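Local coordinates for hyperpolarization-activated (Ih) channel (Strongylocentrotus purpuratus, PDB 2PTM), which probably works as a voltage-gated, potassium-conducting channel of the HCN type, whose C-terminal piece, the C-linker with the cyclic nucleotide-binding domain, holds cAMP here, at residues A[113-127]-A[153-167]. Numbering follows the deposited sequence.
Sequences DRMFFIQQGIVDIIM and RVASVKCETYCTLFS. With CMP (adenosine-3',5'-cyclic-monophosphate), chain C.
Phe-116, Ile-118 and Leu-165 on one ladder, and Val-123, Ile-125 and Val-157 on the other, fill the inside of the eight-stranded jelly-roll of the cyclic nucleotide-binding domain. Both segments turn the corner between its two antiparallel sheets together: 114-118 pairs with 163-167, 123-126 with 156-159, and a classic beta bulge sits at the bend, where Thr-164 O takes N-H bonds from both Gln-119 and Gln-120.

The interior is tight. Leu-165 forks, CD1 going to the Phe-116 ring and CD2 lying alongside Ile-118 CG1 at 3.8 Å, while Val-157 CG1 presses against Val-123 CB at 3.6 Å. The other branch, Val-157 CG2, faces Ile-125 CD1, and Ile-125 CG2 rests 3.7 Å from N9 of the adenine; Phe-142 of strand 141-142 also packs on this core.

Beside the phosphate, Arg-153 bends at chi2 (-64°), which brings its guanidinium edge-on between ligand and strand. NH1 bonds CMP O2P at 2.9 Å, and NH2 gives a nearly straight bond (168°) to Arg-114 O, in the carbonyl plane; these partners, with a water on NH2 in the guanidinium plane, help hold the group flat. An alanine here would remove both bonds and is likely to leave the phosphate without this charged partner and Arg-114 O without its side-chain donor.

On the outer face the side chains are polar and watered, Gln-120 and Glu-160 exposed. Gln-119 reaches across Thr-164, NE2 at the edge of the Phe-166 ring, and a water joins Gln-119, Gln-120 and Thr-164. Farther along, Asp-124 and Glu-160 crowd like charges, which would probably raise one's proton affinity: Ser-135 holds Asp-124 OD1, the carboxylate planes stand 66° apart, and Asp-124 OD2 lies 2.8 Å from Glu-160 OE1.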
# COMPACT_ATOMS: atom_id res chain seq x y z
N ASP A 113 16.42 10.37 5.03
CA ASP A 113 15.37 9.89 4.14
C ASP A 113 14.60 11.02 3.46
O ASP A 113 13.75 10.78 2.61
CB ASP A 113 14.41 8.93 4.86
CG ASP A 113 13.65 9.60 6.01
OD1 ASP A 113 13.95 10.76 6.36
OD2 ASP A 113 12.74 8.95 6.57
N ARG A 114 14.90 12.27 3.83
CA ARG A 114 14.18 13.41 3.27
C ARG A 114 14.90 14.72 3.62
O ARG A 114 15.77 14.75 4.49
CB ARG A 114 12.74 13.44 3.81
CG ARG A 114 12.59 13.68 5.32
CD ARG A 114 11.23 13.18 5.82
NE ARG A 114 10.87 13.67 7.15
CZ ARG A 114 11.31 13.14 8.29
NH1 ARG A 114 12.15 12.10 8.26
NH2 ARG A 114 10.92 13.64 9.45
N MET A 115 14.54 15.80 2.92
CA MET A 115 15.03 17.13 3.25
C MET A 115 13.84 17.99 3.65
O MET A 115 12.69 17.56 3.51
CB MET A 115 15.76 17.78 2.08
CG MET A 115 14.84 18.12 0.91
SD MET A 115 15.67 19.23 -0.23
CE MET A 115 15.89 20.67 0.80
N PHE A 116 14.11 19.20 4.14
CA PHE A 116 13.08 20.04 4.75
C PHE A 116 13.15 21.49 4.28
O PHE A 116 14.24 22.07 4.20
CB PHE A 116 13.24 20.05 6.27
CG PHE A 116 13.20 18.69 6.90
CD1 PHE A 116 12.01 18.18 7.41
CD2 PHE A 116 14.35 17.91 6.97
CE1 PHE A 116 11.97 16.92 7.99
CE2 PHE A 116 14.31 16.65 7.54
CZ PHE A 116 13.13 16.15 8.05
N PHE A 117 11.99 22.07 4.01
CA PHE A 117 11.87 23.50 3.75
C PHE A 117 11.19 24.13 4.95
O PHE A 117 10.19 23.59 5.44
CB PHE A 117 11.01 23.76 2.50
CG PHE A 117 11.66 23.29 1.24
CD1 PHE A 117 12.44 24.15 0.49
CD2 PHE A 117 11.50 21.98 0.80
CE1 PHE A 117 13.04 23.73 -0.68
CE2 PHE A 117 12.11 21.54 -0.37
CZ PHE A 117 12.88 22.42 -1.11
N ILE A 118 11.71 25.25 5.43
CA ILE A 118 11.14 25.90 6.61
C ILE A 118 10.06 26.90 6.20
O ILE A 118 10.34 27.90 5.54
CB ILE A 118 12.21 26.66 7.43
CG1 ILE A 118 13.33 25.70 7.86
CG2 ILE A 118 11.59 27.34 8.65
CD1 ILE A 118 14.49 26.40 8.60
N GLN A 119 8.81 26.62 6.58
CA GLN A 119 7.76 27.60 6.36
C GLN A 119 7.89 28.63 7.45
O GLN A 119 8.08 29.82 7.19
CB GLN A 119 6.38 26.97 6.44
CG GLN A 119 5.26 28.01 6.29
CD GLN A 119 3.90 27.38 6.29
OE1 GLN A 119 3.46 26.84 7.31
NE2 GLN A 119 3.24 27.41 5.15
N GLN A 120 7.82 28.17 8.70
CA GLN A 120 8.02 29.07 9.82
C GLN A 120 8.79 28.41 10.95
O GLN A 120 8.57 27.24 11.24
CB GLN A 120 6.68 29.60 10.32
CG GLN A 120 6.27 30.88 9.59
CD GLN A 120 5.06 31.54 10.20
OE1 GLN A 120 5.15 32.66 10.71
NE2 GLN A 120 3.93 30.85 10.15
N GLY A 121 9.69 29.16 11.56
CA GLY A 121 10.41 28.66 12.71
C GLY A 121 11.89 28.94 12.61
O GLY A 121 12.39 29.43 11.60
N ILE A 122 12.60 28.62 13.68
CA ILE A 122 14.04 28.82 13.74
C ILE A 122 14.68 27.51 14.18
O ILE A 122 14.24 26.91 15.16
CB ILE A 122 14.40 29.90 14.76
CG1 ILE A 122 13.79 31.24 14.33
CG2 ILE A 122 15.91 30.00 14.90
CD1 ILE A 122 13.94 32.33 15.36
N VAL A 123 15.70 27.06 13.45
CA VAL A 123 16.46 25.88 13.84
C VAL A 123 17.94 26.23 13.98
O VAL A 123 18.42 27.18 13.36
CB VAL A 123 16.28 24.71 12.83
CG1 VAL A 123 14.82 24.36 12.70
CG2 VAL A 123 16.86 25.08 11.48
N ASP A 124 18.64 25.48 14.83
CA ASP A 124 20.09 25.61 14.98
C ASP A 124 20.77 24.47 14.24
O ASP A 124 20.32 23.32 14.32
CB ASP A 124 20.49 25.53 16.45
CG ASP A 124 20.10 26.76 17.23
OD1 ASP A 124 19.98 27.86 16.64
OD2 ASP A 124 19.94 26.64 18.46
N ILE A 125 21.85 24.78 13.53
CA ILE A 125 22.70 23.78 12.90
C ILE A 125 23.86 23.49 13.85
O ILE A 125 24.67 24.37 14.12
CB ILE A 125 23.25 24.28 11.54
CG1 ILE A 125 22.11 24.77 10.63
CG2 ILE A 125 24.10 23.21 10.86
CD1 ILE A 125 21.03 23.75 10.39
N ILE A 126 23.94 22.27 14.37
CA ILE A 126 24.90 21.93 15.42
C ILE A 126 25.93 20.93 14.92
O ILE A 126 25.59 19.81 14.55
CB ILE A 126 24.17 21.34 16.65
CG1 ILE A 126 23.01 22.26 17.07
CG2 ILE A 126 25.16 21.09 17.79
CD1 ILE A 126 22.21 21.77 18.26
N MET A 127 27.20 21.33 14.92
CA MET A 127 28.27 20.45 14.44
C MET A 127 28.52 19.31 15.42
O MET A 127 28.04 19.34 16.55
CB MET A 127 29.55 21.25 14.20
CG MET A 127 29.39 22.39 13.21
SD MET A 127 28.42 21.90 11.77
CE MET A 127 29.43 20.57 11.10
N ARG A 153 24.20 12.38 7.41
CA ARG A 153 23.96 13.74 7.88
C ARG A 153 25.25 14.36 8.41
O ARG A 153 25.96 13.73 9.18
CB ARG A 153 22.91 13.73 8.99
CG ARG A 153 21.55 13.12 8.61
CD ARG A 153 20.84 13.91 7.53
NE ARG A 153 19.41 13.61 7.49
CZ ARG A 153 18.57 14.10 6.58
NH1 ARG A 153 19.01 14.91 5.63
NH2 ARG A 153 17.28 13.77 6.64
N VAL A 154 25.55 15.61 8.02
CA VAL A 154 26.83 16.22 8.40
C VAL A 154 26.74 17.12 9.63
O VAL A 154 27.76 17.61 10.12
CB VAL A 154 27.49 16.98 7.23
CG1 VAL A 154 27.58 16.08 6.01
CG2 VAL A 154 26.74 18.27 6.91
N ALA A 155 25.53 17.30 10.14
CA ALA A 155 25.30 18.18 11.28
C ALA A 155 23.98 17.76 11.88
O ALA A 155 23.21 17.05 11.24
CB ALA A 155 25.22 19.64 10.82
N SER A 156 23.71 18.17 13.12
CA SER A 156 22.37 17.98 13.67
C SER A 156 21.56 19.25 13.46
O SER A 156 22.12 20.34 13.28
CB SER A 156 22.44 17.63 15.16
OG SER A 156 23.22 16.47 15.38
N VAL A 157 20.23 19.13 13.46
CA VAL A 157 19.37 20.29 13.33
C VAL A 157 18.35 20.24 14.45
O VAL A 157 17.60 19.27 14.56
CB VAL A 157 18.65 20.30 11.97
CG1 VAL A 157 17.75 21.55 11.84
CG2 VAL A 157 19.68 20.23 10.82
N LYS A 158 18.33 21.28 15.28
CA LYS A 158 17.50 21.31 16.48
C LYS A 158 16.59 22.51 16.45
O LYS A 158 17.04 23.62 16.22
CB LYS A 158 18.39 21.37 17.73
CG LYS A 158 17.65 21.27 19.07
CD LYS A 158 18.67 21.30 20.21
CE LYS A 158 18.02 21.00 21.57
NZ LYS A 158 18.97 21.22 22.70
N CYS A 159 15.30 22.29 16.69
CA CYS A 159 14.33 23.38 16.70
C CYS A 159 14.49 24.31 17.91
O CYS A 159 14.57 23.84 19.05
CB CYS A 159 12.91 22.83 16.71
SG CYS A 159 12.51 21.90 15.24
N GLU A 160 14.50 25.61 17.66
CA GLU A 160 14.49 26.59 18.74
C GLU A 160 13.05 26.92 19.10
O GLU A 160 12.73 27.11 20.27
CB GLU A 160 15.25 27.87 18.35
CG GLU A 160 16.76 27.74 18.30
CD GLU A 160 17.41 27.88 19.66
OE1 GLU A 160 18.39 28.63 19.78
OE2 GLU A 160 16.92 27.25 20.63
N THR A 161 12.17 26.98 18.10
CA THR A 161 10.79 27.38 18.28
C THR A 161 9.92 26.24 17.80
O THR A 161 10.44 25.21 17.39
CB THR A 161 10.46 28.61 17.42
OG1 THR A 161 10.62 28.26 16.03
CG2 THR A 161 11.40 29.78 17.73
N TYR A 162 8.60 26.40 17.84
CA TYR A 162 7.75 25.52 17.05
C TYR A 162 8.14 25.74 15.59
O TYR A 162 8.37 26.88 15.18
CB TYR A 162 6.26 25.86 17.25
CG TYR A 162 5.64 25.07 18.37
CD1 TYR A 162 5.78 25.48 19.69
CD2 TYR A 162 4.92 23.91 18.11
CE1 TYR A 162 5.21 24.75 20.73
CE2 TYR A 162 4.36 23.17 19.13
CZ TYR A 162 4.51 23.60 20.44
OH TYR A 162 3.95 22.87 21.46
N CYS A 163 8.21 24.67 14.81
CA CYS A 163 8.59 24.78 13.40
C CYS A 163 7.57 24.09 12.53
O CYS A 163 7.16 22.97 12.82
CB CYS A 163 9.97 24.17 13.14
SG CYS A 163 11.31 25.12 13.90
N THR A 164 7.16 24.77 11.47
CA THR A 164 6.33 24.15 10.46
C THR A 164 7.21 23.98 9.23
O THR A 164 7.76 24.95 8.71
CB THR A 164 5.10 24.99 10.17
OG1 THR A 164 5.50 26.31 9.80
CG2 THR A 164 4.23 25.09 11.41
N LEU A 165 7.36 22.74 8.80
CA LEU A 165 8.28 22.37 7.73
C LEU A 165 7.51 21.66 6.63
O LEU A 165 6.41 21.14 6.86
CB LEU A 165 9.35 21.41 8.26
CG LEU A 165 10.08 21.84 9.54
CD1 LEU A 165 11.05 20.75 9.99
CD2 LEU A 165 10.82 23.15 9.28
N PHE A 166 8.08 21.64 5.43
CA PHE A 166 7.58 20.80 4.36
C PHE A 166 8.72 19.92 3.90
O PHE A 166 9.77 20.44 3.51
CB PHE A 166 7.06 21.64 3.20
CG PHE A 166 5.76 22.33 3.51
CD1 PHE A 166 4.55 21.70 3.22
CD2 PHE A 166 5.74 23.57 4.11
CE1 PHE A 166 3.35 22.33 3.50
CE2 PHE A 166 4.53 24.20 4.40
CZ PHE A 166 3.34 23.58 4.10
N SER A 167 8.54 18.61 3.98
CA SER A 167 9.64 17.71 3.63
C SER A 167 9.48 17.17 2.21
O SER A 167 8.37 17.10 1.69
CB SER A 167 9.73 16.55 4.63
OG SER A 167 8.54 15.79 4.65
P CMP C . 22.37 17.12 5.94
O1P CMP C . 23.86 16.70 6.14
O2P CMP C . 21.54 16.28 5.08
O5' CMP C . 21.89 17.29 7.47
C5' CMP C . 22.12 18.42 8.28
C4' CMP C . 21.87 19.73 7.55
O4' CMP C . 22.43 20.90 8.15
C3' CMP C . 22.65 19.67 6.25
O3' CMP C . 22.46 18.63 5.36
C2' CMP C . 22.59 21.08 5.66
O2' CMP C . 21.28 21.31 5.17
C1' CMP C . 22.64 21.84 7.03
N9 CMP C . 23.91 22.47 7.24
C8 CMP C . 25.16 21.89 7.57
N7 CMP C . 26.13 22.81 7.73
C5 CMP C . 25.52 24.04 7.49
C6 CMP C . 25.96 25.39 7.47
N6 CMP C . 27.26 25.70 7.77
N1 CMP C . 25.07 26.38 7.16
C2 CMP C . 23.79 26.04 6.90
N3 CMP C . 23.21 24.82 6.88
C4 CMP C . 24.11 23.85 7.19
O HOH W 1 15.77 11.92 8.10
O HOH W 2 3.47 28.30 9.47
O HOH W 3 17.71 24.73 18.97
O HOH W 4 25.88 17.22 15.68